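Local structure of multisubunit Na+/H+ antiporter, D subunit (Anoxybacillus flavithermus, 6Z16) at residues Leu80-Thr85 against Leu330-Val335. The protein is the D subunit of the Mrp complex, a membrane-embedded multisubunit antiporter that exchanges sodium ions for protons. Residues are numbered along the deposited sequence; the frame is centred on the assembly and turned at random.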
loop_
_atom_site.group_PDB
_atom_site.type_symbol
_atom_site.label_atom_id
_atom_site.label_comp_id
_atom_site.label_asym_id
_atom_site.label_seq_id
_atom_site.Cartn_x
_atom_site.Cartn_y
_atom_site.Cartn_z
ATOM N N LEU D 80 39.238 -41.657 28.671
ATOM C CA LEU D 80 40.076 -41.599 29.868
ATOM C C LEU D 80 40.589 -40.190 30.128
ATOM O O LEU D 80 40.607 -39.731 31.277
ATOM C CB LEU D 80 41.247 -42.569 29.732
ATOM C CG LEU D 80 40.947 -44.058 29.839
ATOM C CD1 LEU D 80 42.141 -44.862 29.397
ATOM C CD2 LEU D 80 40.594 -44.391 31.263
ATOM N N LEU D 81 40.990 -39.484 29.069
ATOM C CA LEU D 81 41.471 -38.115 29.228
ATOM C C LEU D 81 40.358 -37.160 29.633
ATOM O O LEU D 81 40.597 -36.228 30.411
ATOM C CB LEU D 81 42.136 -37.655 27.936
ATOM C CG LEU D 81 43.476 -38.335 27.685
ATOM C CD1 LEU D 81 43.945 -38.134 26.270
ATOM C CD2 LEU D 81 44.484 -37.772 28.651
ATOM N N VAL D 82 39.135 -37.405 29.158
ATOM C CA VAL D 82 37.990 -36.591 29.559
ATOM C C VAL D 82 37.660 -36.800 31.034
ATOM O O VAL D 82 37.421 -35.832 31.770
ATOM C CB VAL D 82 36.794 -36.896 28.641
ATOM C CG1 VAL D 82 35.529 -36.391 29.233
ATOM C CG2 VAL D 82 36.986 -36.218 27.306
ATOM N N LEU D 83 37.677 -38.057 31.496
ATOM C CA LEU D 83 37.409 -38.340 32.905
ATOM C C LEU D 83 38.489 -37.760 33.815
ATOM O O LEU D 83 38.180 -37.206 34.882
ATOM C CB LEU D 83 37.282 -39.846 33.109
ATOM C CG LEU D 83 36.996 -40.332 34.527
ATOM C CD1 LEU D 83 35.675 -39.806 35.027
ATOM C CD2 LEU D 83 37.006 -41.834 34.570
ATOM N N THR D 84 39.753 -37.843 33.390
ATOM C CA THR D 84 40.851 -37.263 34.158
ATOM C C THR D 84 40.727 -35.746 34.231
ATOM O O THR D 84 40.934 -35.146 35.298
ATOM C CB THR D 84 42.183 -37.667 33.525
ATOM O OG1 THR D 84 42.239 -39.089 33.395
ATOM C CG2 THR D 84 43.343 -37.215 34.380
ATOM N N THR D 85 40.346 -35.122 33.108
ATOM C CA THR D 85 40.084 -33.686 33.061
ATOM C C THR D 85 38.958 -33.293 34.008
ATOM O O THR D 85 39.046 -32.273 34.701
ATOM C CB THR D 85 39.731 -33.293 31.625
ATOM O OG1 THR D 85 40.809 -33.639 30.748
ATOM C CG2 THR D 85 39.449 -31.813 31.517
ATOM N N LEU D 330 50.822 -40.735 31.478
ATOM C CA LEU D 330 50.081 -39.529 31.115
ATOM C C LEU D 330 48.965 -39.233 32.104
ATOM O O LEU D 330 48.858 -38.105 32.616
ATOM C CB LEU D 330 49.534 -39.692 29.697
ATOM C CG LEU D 330 48.584 -38.675 29.067
ATOM C CD1 LEU D 330 49.134 -37.266 29.080
ATOM C CD2 LEU D 330 48.303 -39.106 27.643
ATOM N N LEU D 331 48.138 -40.247 32.393
ATOM C CA LEU D 331 47.010 -40.063 33.309
ATOM C C LEU D 331 47.483 -39.684 34.710
ATOM O O LEU D 331 47.025 -38.677 35.295
ATOM C CB LEU D 331 46.176 -41.340 33.359
ATOM C CG LEU D 331 45.575 -41.830 32.045
ATOM C CD1 LEU D 331 44.865 -43.151 32.253
ATOM C CD2 LEU D 331 44.643 -40.812 31.434
ATOM N N GLN D 332 48.446 -40.455 35.244
ATOM C CA GLN D 332 48.893 -40.170 36.602
ATOM C C GLN D 332 49.650 -38.852 36.676
ATOM O O GLN D 332 49.611 -38.184 37.712
ATOM C CB GLN D 332 49.742 -41.322 37.156
ATOM C CG GLN D 332 51.139 -41.509 36.574
ATOM C CD GLN D 332 52.204 -40.708 37.318
ATOM O OE1 GLN D 332 52.072 -40.435 38.510
ATOM N NE2 GLN D 332 53.251 -40.315 36.610
ATOM N N ASP D 333 50.290 -38.424 35.582
ATOM C CA ASP D 333 51.051 -37.189 35.646
ATOM C C ASP D 333 50.159 -35.963 35.583
ATOM O O ASP D 333 50.477 -34.962 36.233
ATOM C CB ASP D 333 52.091 -37.150 34.533
ATOM C CG ASP D 333 53.032 -35.980 34.675
ATOM O OD1 ASP D 333 53.812 -35.964 35.649
ATOM O OD2 ASP D 333 53.015 -35.089 33.804
ATOM N N MET D 334 49.053 -36.026 34.827
ATOM C CA MET D 334 48.038 -34.971 34.893
ATOM C C MET D 334 47.542 -34.773 36.320
ATOM O O MET D 334 47.604 -33.652 36.872
ATOM C CB MET D 334 46.862 -35.322 33.985
ATOM C CG MET D 334 47.169 -35.319 32.513
ATOM S SD MET D 334 45.796 -35.949 31.542
ATOM C CE MET D 334 44.613 -34.623 31.731
ATOM N N VAL D 335 47.102 -35.880 36.946
ATOM C CA VAL D 335 46.568 -35.817 38.310
ATOM C C VAL D 335 47.628 -35.318 39.293
ATOM O O VAL D 335 47.361 -34.451 40.140
ATOM C CB VAL D 335 46.015 -37.195 38.719
ATOM C CG1 VAL D 335 45.551 -37.188 40.156
ATOM C CG2 VAL D 335 44.882 -37.607 37.797
#
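Helices 76-99 and 320-351, both predicted to span the membrane, run side by side in the subunit's buried interior, the contact's centre about 7 Å from that of the chain, their local axes 10.3 Å apart and only 15° from parallel. The contact joins an early membrane helix to the NADH:quinone oxidoreductase/Mrp antiporter family region, which holds 330-335. L330 comes first: its CD2 lies 4.2 Å from CD2 of L81, leucine's branched, apolar end filling space without needing a polar partner. L331 gives the most surface of its segment, its CD2 lying 4.2 Å from CB of L80, 4.1 Å from CD2 of L81 and 3.5 Å from OG1 of T84. Past Q332 and D333, which make no contact here, M334 sends a long, unbranched chain over the gap; SD sits 3.7 Å from CD2 of L81, and CE 3.9 Å from CG2 of T84. V335, short and beta-branched, fits where the backbones are close, placing CG2 3.8 Å from CG2 of T84, and also touches a bound phosphatidylethanolamine. Threonine suits T84 and T85 because each OG1 donates within its own helix, to O of L80 and L81 respectively. The contact is therefore held by van der Waals packing and burial of apolar surface, without a polar bond between the two segments.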